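DNA polymerase III subunit beta (Caulobacter crescentus, PDB 5WCE) probably tethers DNA polymerases and other proteins to DNA as a ring-shaped head-to-tail homodimer, the sliding clamp that makes replication processive. Local coordinates at residues L17-V28 / F51-D62; G186-M194 / P368-P376. One frame throughout, in Å; residues are numbered along the deposited sequence.

Interaction 1: L17-V28 / F51-D62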
loop_
_atom_site.group_PDB
_atom_site.type_symbol
_atom_site.label_atom_id
_atom_site.label_comp_id
_atom_site.label_asym_id
_atom_site.label_seq_id
_atom_site.Cartn_x
_atom_site.Cartn_y
_atom_site.Cartn_z
ATOM N N LEU A 17 12.029 23.599 -8.501
ATOM C CA LEU A 17 10.786 23.917 -7.824
ATOM C C LEU A 17 10.229 22.664 -7.175
ATOM O O LEU A 17 9.812 22.688 -6.011
ATOM C CB LEU A 17 9.765 24.479 -8.843
ATOM C CG LEU A 17 8.387 24.847 -8.318
ATOM C CD1 LEU A 17 8.442 25.746 -7.108
ATOM C CD2 LEU A 17 7.576 25.481 -9.459
ATOM N N LEU A 18 10.252 21.574 -7.917
ATOM C CA LEU A 18 9.749 20.294 -7.441
ATOM C C LEU A 18 10.523 19.773 -6.268
ATOM O O LEU A 18 9.920 19.283 -5.324
ATOM C CB LEU A 18 9.749 19.256 -8.559
ATOM C CG LEU A 18 9.115 17.899 -8.334
ATOM C CD1 LEU A 18 7.642 18.047 -7.992
ATOM C CD2 LEU A 18 9.258 17.078 -9.605
ATOM N N LYS A 19 11.845 19.926 -6.313
ATOM C CA LYS A 19 12.727 19.425 -5.236
ATOM C C LYS A 19 12.406 20.124 -3.922
ATOM O O LYS A 19 12.216 19.474 -2.865
ATOM C CB LYS A 19 14.185 19.579 -5.646
ATOM C CG LYS A 19 15.220 19.192 -4.573
ATOM C CD LYS A 19 16.637 19.222 -5.140
ATOM C CE LYS A 19 17.664 19.771 -4.164
ATOM N NZ LYS A 19 19.016 19.414 -4.699
ATOM N N ALA A 20 12.303 21.451 -3.982
ATOM C CA ALA A 20 11.919 22.246 -2.808
ATOM C C ALA A 20 10.531 21.975 -2.255
ATOM O O ALA A 20 10.334 21.825 -1.018
ATOM C CB ALA A 20 12.100 23.727 -3.093
ATOM N N LEU A 21 9.549 21.952 -3.157
ATOM C CA LEU A 21 8.188 21.646 -2.796
ATOM C C LEU A 21 8.080 20.269 -2.128
ATOM O O LEU A 21 7.422 20.137 -1.082
ATOM C CB LEU A 21 7.257 21.693 -3.993
ATOM C CG LEU A 21 6.941 23.080 -4.567
ATOM C CD1 LEU A 21 6.185 22.995 -5.892
ATOM C CD2 LEU A 21 6.171 23.949 -3.612
ATOM N N GLY A 22 8.744 19.283 -2.718
ATOM C CA GLY A 22 8.750 17.919 -2.204
ATOM C C GLY A 22 9.351 17.853 -0.807
ATOM O O GLY A 22 8.841 17.183 0.044
ATOM N N HIS A 23 10.433 18.566 -0.576
ATOM C CA HIS A 23 11.005 18.628 0.752
ATOM C C HIS A 23 10.107 19.236 1.839
ATOM O O HIS A 23 10.113 18.742 2.973
ATOM C CB HIS A 23 12.289 19.438 0.748
ATOM C CG HIS A 23 13.456 18.721 0.171
ATOM N ND1 HIS A 23 14.552 19.383 -0.339
ATOM C CD2 HIS A 23 13.712 17.401 0.032
ATOM C CE1 HIS A 23 15.417 18.497 -0.803
ATOM N NE2 HIS A 23 14.949 17.296 -0.563
ATOM N N VAL A 24 9.431 20.346 1.544
ATOM C CA VAL A 24 8.674 21.027 2.591
ATOM C C VAL A 24 7.234 20.512 2.771
ATOM O O VAL A 24 6.692 20.596 3.861
ATOM C CB VAL A 24 8.619 22.575 2.433
ATOM C CG1 VAL A 24 10.033 23.141 2.330
ATOM C CG2 VAL A 24 7.720 22.989 1.270
ATOM N N GLN A 25 6.606 20.025 1.721
ATOM C CA GLN A 25 5.174 19.762 1.780
ATOM C C GLN A 25 4.795 18.572 2.681
ATOM O O GLN A 25 3.657 18.495 3.128
ATOM C CB GLN A 25 4.619 19.568 0.404
ATOM C CG GLN A 25 5.003 18.266 -0.270
ATOM C CD GLN A 25 3.889 17.274 -0.202
ATOM O OE1 GLN A 25 2.733 17.612 -0.557
ATOM N NE2 GLN A 25 4.188 16.057 0.262
ATOM N N SER A 26 5.761 17.690 2.933
ATOM C CA SER A 26 5.602 16.525 3.859
ATOM C C SER A 26 5.063 16.873 5.247
ATOM O O SER A 26 4.356 16.062 5.833
ATOM C CB SER A 26 6.969 15.800 4.051
ATOM O OG SER A 26 7.586 15.541 2.797
ATOM N N VAL A 27 5.381 18.057 5.791
ATOM C CA VAL A 27 4.930 18.419 7.117
ATOM C C VAL A 27 3.460 18.712 7.172
ATOM O O VAL A 27 2.845 18.647 8.251
ATOM C CB VAL A 27 5.728 19.632 7.736
ATOM C CG1 VAL A 27 5.416 20.934 7.050
ATOM C CG2 VAL A 27 5.461 19.795 9.261
ATOM N N VAL A 28 2.868 19.061 6.025
ATOM C CA VAL A 28 1.481 19.526 6.030
ATOM C C VAL A 28 0.554 18.339 6.209
ATOM O O VAL A 28 0.590 17.405 5.425
ATOM C CB VAL A 28 1.158 20.304 4.743
ATOM C CG1 VAL A 28 -0.306 20.738 4.694
ATOM C CG2 VAL A 28 2.102 21.483 4.624
ATOM N N PHE A 51 11.002 28.600 0.739
ATOM C CA PHE A 51 9.785 27.781 0.871
ATOM C C PHE A 51 9.714 27.447 2.329
ATOM O O PHE A 51 10.781 27.086 2.900
ATOM C CB PHE A 51 9.911 26.495 0.107
ATOM C CG PHE A 51 10.035 26.643 -1.386
ATOM C CD1 PHE A 51 11.284 26.895 -1.972
ATOM C CD2 PHE A 51 8.967 26.418 -2.184
ATOM C CE1 PHE A 51 11.422 26.962 -3.365
ATOM C CE2 PHE A 51 9.086 26.477 -3.572
ATOM C CZ PHE A 51 10.312 26.768 -4.152
ATOM N N SER A 52 8.566 27.641 2.961
ATOM C CA SER A 52 8.372 27.266 4.370
ATOM C C SER A 52 7.006 26.589 4.535
ATOM O O SER A 52 6.002 27.003 3.925
ATOM C CB SER A 52 8.538 28.528 5.227
ATOM O OG SER A 52 8.152 28.257 6.531
ATOM N N ALA A 53 6.965 25.514 5.319
ATOM C CA ALA A 53 5.710 24.912 5.708
ATOM C C ALA A 53 5.785 24.490 7.156
ATOM O O ALA A 53 6.883 24.232 7.683
ATOM C CB ALA A 53 5.373 23.751 4.807
ATOM N N THR A 54 4.635 24.425 7.790
ATOM C CA THR A 54 4.585 24.084 9.232
ATOM C C THR A 54 3.301 23.391 9.660
ATOM O O THR A 54 2.253 23.538 9.036
ATOM C CB THR A 54 4.723 25.385 10.066
ATOM O OG1 THR A 54 4.927 25.092 11.450
ATOM C CG2 THR A 54 3.500 26.290 9.918
ATOM N N ASP A 55 3.392 22.664 10.775
ATOM C CA ASP A 55 2.215 22.143 11.455
ATOM C C ASP A 55 2.101 22.725 12.857
ATOM O O ASP A 55 1.397 22.173 13.731
ATOM C CB ASP A 55 2.239 20.628 11.469
ATOM C CG ASP A 55 3.385 20.061 12.323
ATOM O OD1 ASP A 55 4.129 20.879 12.962
ATOM O OD2 ASP A 55 3.482 18.823 12.364
ATOM N N LEU A 56 2.818 23.821 13.080
ATOM C CA LEU A 56 2.928 24.497 14.386
ATOM C C LEU A 56 3.937 23.860 15.348
ATOM O O LEU A 56 4.569 24.602 16.102
ATOM C CB LEU A 56 1.596 24.765 15.106
ATOM C CG LEU A 56 0.502 25.545 14.330
ATOM C CD1 LEU A 56 -0.794 25.549 15.096
ATOM C CD2 LEU A 56 0.985 26.949 14.028
ATOM N N ASP A 57 4.107 22.549 15.332
ATOM C CA ASP A 57 5.165 21.902 16.129
ATOM C C ASP A 57 6.521 22.012 15.477
ATOM O O ASP A 57 7.547 22.195 16.151
ATOM C CB ASP A 57 4.828 20.434 16.386
ATOM C CG ASP A 57 3.606 20.278 17.279
ATOM O OD1 ASP A 57 3.433 21.053 18.251
ATOM O OD2 ASP A 57 2.788 19.409 16.985
ATOM N N MET A 58 6.541 21.914 14.154
ATOM C CA MET A 58 7.759 21.986 13.401
ATOM C C MET A 58 7.581 22.745 12.092
ATOM O O MET A 58 6.437 22.902 11.604
ATOM C CB MET A 58 8.288 20.615 13.125
ATOM C CG MET A 58 7.521 19.852 12.044
ATOM S SD MET A 58 7.878 18.077 11.997
ATOM C CE MET A 58 6.844 17.724 13.408
ATOM N N GLU A 59 8.714 23.231 11.596
ATOM C CA GLU A 59 8.748 24.023 10.369
ATOM C C GLU A 59 9.812 23.444 9.481
ATOM O O GLU A 59 10.954 23.227 9.945
ATOM C CB GLU A 59 9.093 25.477 10.678
ATOM C CG GLU A 59 9.226 26.383 9.449
ATOM C CD GLU A 59 9.885 27.690 9.817
ATOM O OE1 GLU A 59 9.164 28.660 9.908
ATOM O OE2 GLU A 59 11.100 27.678 10.114
ATOM N N ILE A 60 9.495 23.230 8.215
ATOM C CA ILE A 60 10.516 22.873 7.249
ATOM C C ILE A 60 10.688 24.062 6.324
ATOM O O ILE A 60 9.657 24.623 5.869
ATOM C CB ILE A 60 10.149 21.637 6.410
ATOM C CG1 ILE A 60 9.762 20.434 7.294
ATOM C CG2 ILE A 60 11.295 21.275 5.518
ATOM C CD1 ILE A 60 9.357 19.160 6.536
ATOM N N ILE A 61 11.941 24.418 6.059
ATOM C CA ILE A 61 12.287 25.499 5.101
ATOM C C ILE A 61 13.193 24.910 4.037
ATOM O O ILE A 61 13.948 23.925 4.296
ATOM C CB ILE A 61 12.936 26.724 5.801
ATOM C CG1 ILE A 61 12.009 27.278 6.905
ATOM C CG2 ILE A 61 13.211 27.885 4.841
ATOM C CD1 ILE A 61 12.501 28.550 7.576
ATOM N N ASP A 62 13.143 25.476 2.826
ATOM C CA ASP A 62 14.036 25.076 1.776
ATOM C C ASP A 62 14.190 26.225 0.810
ATOM O O ASP A 62 13.474 27.251 0.919
ATOM C CB ASP A 62 13.556 23.773 1.121
ATOM C CG ASP A 62 14.665 23.018 0.312
ATOM O OD1 ASP A 62 15.856 23.370 0.310
ATOM O OD2 ASP A 62 14.308 22.076 -0.404
#
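F51 meets A20 through one ring face: the methyl CB of A20 stands 3.5 Å from the F51 ring centroid, 21° off the normal, a CH-pi contact displaced toward the CE1 rim. L17 reaches the same ring in its plane, L17 CD1 lying 3.6 Å from F51 CZ, while L21 CD2 comes in obliquely near CE2. One turn further along the helix, V24 sets its CG1 against F51 CB, I60 CG2 and D62 CB. V27 then forks over the hairpin. With chi1 at 70°, its CG1 lies between the backbone N and the carbonyl carbon and turns to A53, which leaves V27 CG2, anti to N, 3.5 Å from M58 CG, tight for two carbons.

H23 and D62 make the polar link across the contact. H23 ND1 donates to D62 OD2 at 2.7 Å; the acceptor sits in the imidazole plane, yet the nitrogen lies above the carboxylate plane by 42°. Helix 14-25 packs on an antiparallel beta hairpin, running nearly along its strands, in the helix-on-sheet layering of the N-terminal domain of the clamp.

The hairpin's own turn is tied by side chains. T54 OG1 takes the L56 N-H in an ST turn and donates to M58 O, and D55 OD1 accepts from M58 N at 2.9 Å, an Asx motif. Behind them K211, on helix 210-220, forms a salt bridge with D55 OD2 and also bonds V27 O. Helix 78-87 supplies V85 against L17 and L21.

Interaction 2: G186-M194 / P368-P376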
loop_
_atom_site.group_PDB
_atom_site.type_symbol
_atom_site.label_atom_id
_atom_site.label_comp_id
_atom_site.label_asym_id
_atom_site.label_seq_id
_atom_site.Cartn_x
_atom_site.Cartn_y
_atom_site.Cartn_z
ATOM N N GLY A 186 6.751 2.471 26.938
ATOM C CA GLY A 186 6.251 1.833 28.119
ATOM C C GLY A 186 6.226 0.311 28.075
ATOM O O GLY A 186 6.031 -0.309 29.109
ATOM N N HIS A 187 6.424 -0.296 26.901
ATOM C CA HIS A 187 6.393 -1.764 26.772
ATOM C C HIS A 187 7.752 -2.368 26.453
ATOM O O HIS A 187 8.009 -3.562 26.687
ATOM C CB HIS A 187 5.384 -2.170 25.694
ATOM C CG HIS A 187 4.005 -1.628 25.909
ATOM N ND1 HIS A 187 3.115 -2.196 26.791
ATOM C CD2 HIS A 187 3.369 -0.565 25.367
ATOM C CE1 HIS A 187 1.984 -1.520 26.760
ATOM N NE2 HIS A 187 2.117 -0.513 25.916
ATOM N N ARG A 188 8.636 -1.563 25.868
ATOM C CA ARG A 188 9.959 -1.979 25.473
ATOM C C ARG A 188 10.802 -0.709 25.257
ATOM O O ARG A 188 10.244 0.398 25.245
ATOM C CB ARG A 188 9.917 -2.819 24.212
ATOM C CG ARG A 188 8.779 -2.519 23.199
ATOM C CD ARG A 188 9.148 -1.378 22.304
ATOM N NE ARG A 188 8.112 -1.065 21.310
ATOM C CZ ARG A 188 7.997 -1.627 20.123
ATOM N NH1 ARG A 188 8.796 -2.631 19.758
ATOM N NH2 ARG A 188 7.013 -1.216 19.320
ATOM N N LEU A 189 12.095 -0.898 25.138
ATOM C CA LEU A 189 13.025 0.198 25.042
ATOM C C LEU A 189 14.096 -0.095 24.006
ATOM O O LEU A 189 14.572 -1.272 23.799
ATOM C CB LEU A 189 13.614 0.498 26.414
ATOM C CG LEU A 189 14.643 1.647 26.525
ATOM C CD1 LEU A 189 14.543 2.373 27.858
ATOM C CD2 LEU A 189 16.086 1.127 26.302
ATOM N N ALA A 190 14.558 0.977 23.386
ATOM C CA ALA A 190 15.672 0.916 22.441
ATOM C C ALA A 190 16.653 2.017 22.727
ATOM O O ALA A 190 16.248 3.156 23.028
ATOM C CB ALA A 190 15.185 1.021 21.026
ATOM N N LEU A 191 17.940 1.675 22.679
ATOM C CA LEU A 191 19.007 2.596 22.972
ATOM C C LEU A 191 20.074 2.438 21.882
ATOM O O LEU A 191 20.453 1.293 21.524
ATOM C CB LEU A 191 19.565 2.321 24.370
ATOM C CG LEU A 191 20.768 3.142 24.867
ATOM C CD1 LEU A 191 20.869 3.127 26.378
ATOM C CD2 LEU A 191 22.111 2.751 24.271
ATOM N N ALA A 192 20.557 3.569 21.348
ATOM C CA ALA A 192 21.676 3.573 20.427
ATOM C C ALA A 192 22.556 4.765 20.699
ATOM O O ALA A 192 22.070 5.843 21.096
ATOM C CB ALA A 192 21.204 3.558 18.997
ATOM N N GLU A 193 23.859 4.586 20.545
ATOM C CA GLU A 193 24.776 5.663 20.842
ATOM C C GLU A 193 25.988 5.644 19.933
ATOM O O GLU A 193 26.284 4.644 19.272
ATOM C CB GLU A 193 25.173 5.629 22.310
ATOM C CG GLU A 193 26.097 4.455 22.664
ATOM C CD GLU A 193 26.196 4.140 24.122
ATOM O OE1 GLU A 193 25.630 4.901 24.931
ATOM O OE2 GLU A 193 26.893 3.123 24.443
ATOM N N MET A 194 26.665 6.794 19.906
ATOM C CA MET A 194 27.884 7.009 19.124
ATOM C C MET A 194 28.828 7.883 19.923
ATOM O O MET A 194 28.387 8.538 20.865
ATOM C CB MET A 194 27.556 7.708 17.812
ATOM C CG MET A 194 26.931 9.132 18.001
ATOM S SD MET A 194 26.463 9.960 16.468
ATOM C CE MET A 194 28.127 10.361 15.937
ATOM N N PRO A 368 28.271 -3.000 19.978
ATOM C CA PRO A 368 28.187 -2.663 21.410
ATOM C C PRO A 368 27.439 -1.324 21.702
ATOM O O PRO A 368 27.199 -1.017 22.870
ATOM C CB PRO A 368 29.662 -2.502 21.833
ATOM C CG PRO A 368 30.377 -2.108 20.629
ATOM C CD PRO A 368 29.662 -2.803 19.482
ATOM N N GLY A 369 27.162 -0.521 20.669
ATOM C CA GLY A 369 26.552 0.772 20.847
ATOM C C GLY A 369 25.022 0.747 20.849
ATOM O O GLY A 369 24.411 1.828 20.742
ATOM N N VAL A 370 24.384 -0.442 20.876
ATOM C CA VAL A 370 22.941 -0.546 21.039
ATOM C C VAL A 370 22.576 -1.437 22.242
ATOM O O VAL A 370 23.399 -2.279 22.653
ATOM C CB VAL A 370 22.242 -1.042 19.777
ATOM C CG1 VAL A 370 22.591 -0.145 18.606
ATOM C CG2 VAL A 370 22.659 -2.479 19.439
ATOM N N LYS A 371 21.448 -1.156 22.854
ATOM C CA LYS A 371 20.840 -2.025 23.872
ATOM C C LYS A 371 19.353 -2.077 23.614
ATOM O O LYS A 371 18.712 -1.033 23.353
ATOM C CB LYS A 371 21.131 -1.521 25.306
ATOM C CG LYS A 371 22.591 -1.580 25.688
ATOM C CD LYS A 371 22.817 -1.060 27.116
ATOM C CE LYS A 371 24.285 -1.036 27.569
ATOM N NZ LYS A 371 24.997 0.207 27.179
ATOM N N TYR A 372 18.760 -3.279 23.738
ATOM C CA TYR A 372 17.304 -3.413 23.712
ATOM C C TYR A 372 16.797 -4.068 25.019
ATOM O O TYR A 372 17.465 -4.935 25.609
ATOM C CB TYR A 372 16.838 -4.202 22.520
ATOM C CG TYR A 372 17.297 -3.528 21.261
ATOM C CD1 TYR A 372 16.606 -2.427 20.758
ATOM C CD2 TYR A 372 18.462 -3.921 20.636
ATOM C CE1 TYR A 372 17.087 -1.761 19.628
ATOM C CE2 TYR A 372 18.957 -3.223 19.537
ATOM C CZ TYR A 372 18.221 -2.144 19.054
ATOM O OH TYR A 372 18.669 -1.433 17.927
ATOM N N VAL A 373 15.664 -3.579 25.466
ATOM C CA VAL A 373 15.018 -4.073 26.661
ATOM C C VAL A 373 13.593 -4.524 26.245
ATOM O O VAL A 373 12.823 -3.761 25.584
ATOM C CB VAL A 373 14.942 -3.061 27.811
ATOM C CG1 VAL A 373 14.403 -3.722 29.071
ATOM C CG2 VAL A 373 16.312 -2.474 28.128
ATOM N N LEU A 374 13.285 -5.764 26.614
ATOM C CA LEU A 374 11.944 -6.350 26.495
ATOM C C LEU A 374 11.368 -6.597 27.873
ATOM O O LEU A 374 12.081 -7.093 28.751
ATOM C CB LEU A 374 11.983 -7.688 25.766
ATOM C CG LEU A 374 12.424 -7.590 24.300
ATOM C CD1 LEU A 374 12.851 -8.959 23.767
ATOM C CD2 LEU A 374 11.339 -6.947 23.480
ATOM N N MET A 375 10.088 -6.228 28.011
ATOM C CA MET A 375 9.374 -6.392 29.254
ATOM C C MET A 375 8.531 -7.670 29.156
ATOM O O MET A 375 7.803 -7.867 28.197
ATOM C CB MET A 375 8.528 -5.170 29.521
ATOM C CG MET A 375 9.367 -3.872 29.490
ATOM S SD MET A 375 10.708 -3.899 30.698
ATOM C CE MET A 375 9.670 -3.919 32.155
ATOM N N PRO A 376 8.657 -8.553 30.137
ATOM C CA PRO A 376 7.908 -9.794 30.009
ATOM C C PRO A 376 6.463 -9.654 30.384
ATOM O O PRO A 376 6.042 -8.674 30.992
ATOM C CB PRO A 376 8.647 -10.742 30.952
ATOM C CG PRO A 376 9.065 -9.847 32.074
ATOM C CD PRO A 376 9.451 -8.545 31.387
HETATM O O HOH W 1 8.570 -5.998 25.690
HETATM O O HOH W 2 13.097 -3.445 22.896
HETATM O O HOH W 3 25.253 0.457 24.273
#
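Strands 188-194 and 370-374 run antiparallel, their axes 4.7 Å apart at closest, with L189-V373 and L191-K371 as hydrogen-bonded pairs and a further bond from E193 N to G369 O. The non-hydrogen-bonded pairs R188-L374, A190-Y372 and A192-V370 alternate with these, and their side chains share one face of the sheet.

On that face the Y372 ring meets A190 at an oblique angle, Y372 CE1 3.6 Å from A190 CB, and its hydroxyl reaches out to K149 O. Next along, A192 CB touches V370 CG1 at 4.0 Å. R188 lays its CB 3.3 Å from V373 O, then bends at chi2 (83°), taking its guanidinium away from the partner strand to salt bridges with D185 and D339. Helix 334-343, which carries D339, also packs on Y372 and L374.

The face of L189, L191, K371 and V373 is apolar at one end, where the side chains of L189 and V373 cross at a slant, L189 CD2 lying 4.0 Å from V373 CG2. At the other end E193 OE2 and K371 NZ are 4.4 Å apart, too far for a salt bridge. A water accepts from K371 NZ at 2.9 Å and lies within hydrogen-bonding reach of P368 O and E193 OE2, while E193 OE1 is paired with R180. Two more waters span the strands: one joins H187 O to M375 N, and the other donates to both L189 O and V373 O.

Backbone bonds therefore stitch the central and C-terminal domains into one continuous sheet. E193 and K371 face each other across this seam through a water, so their attraction is probably weaker than a direct salt bridge would give.

In the fold
The two contacts use equivalent sheets in different ways. Interaction 1 lies inside the N-terminal domain, a helix laid on a hairpin; interaction 2 joins the central and C-terminal domains strand to strand. Their centres are 32 Å apart, on opposite sides of the chain's centre, and their nearest atoms about 20 Å, with no touch. They occupy equivalent kinds of sheet: strand 58-65 pairs with 243-248 to bridge the first two domains, just as 188-195 pairs with 370-374 to bridge the next two. Each sheet has eight antiparallel strands in the same order, consistent with the repeated architecture of a ring-forming clamp.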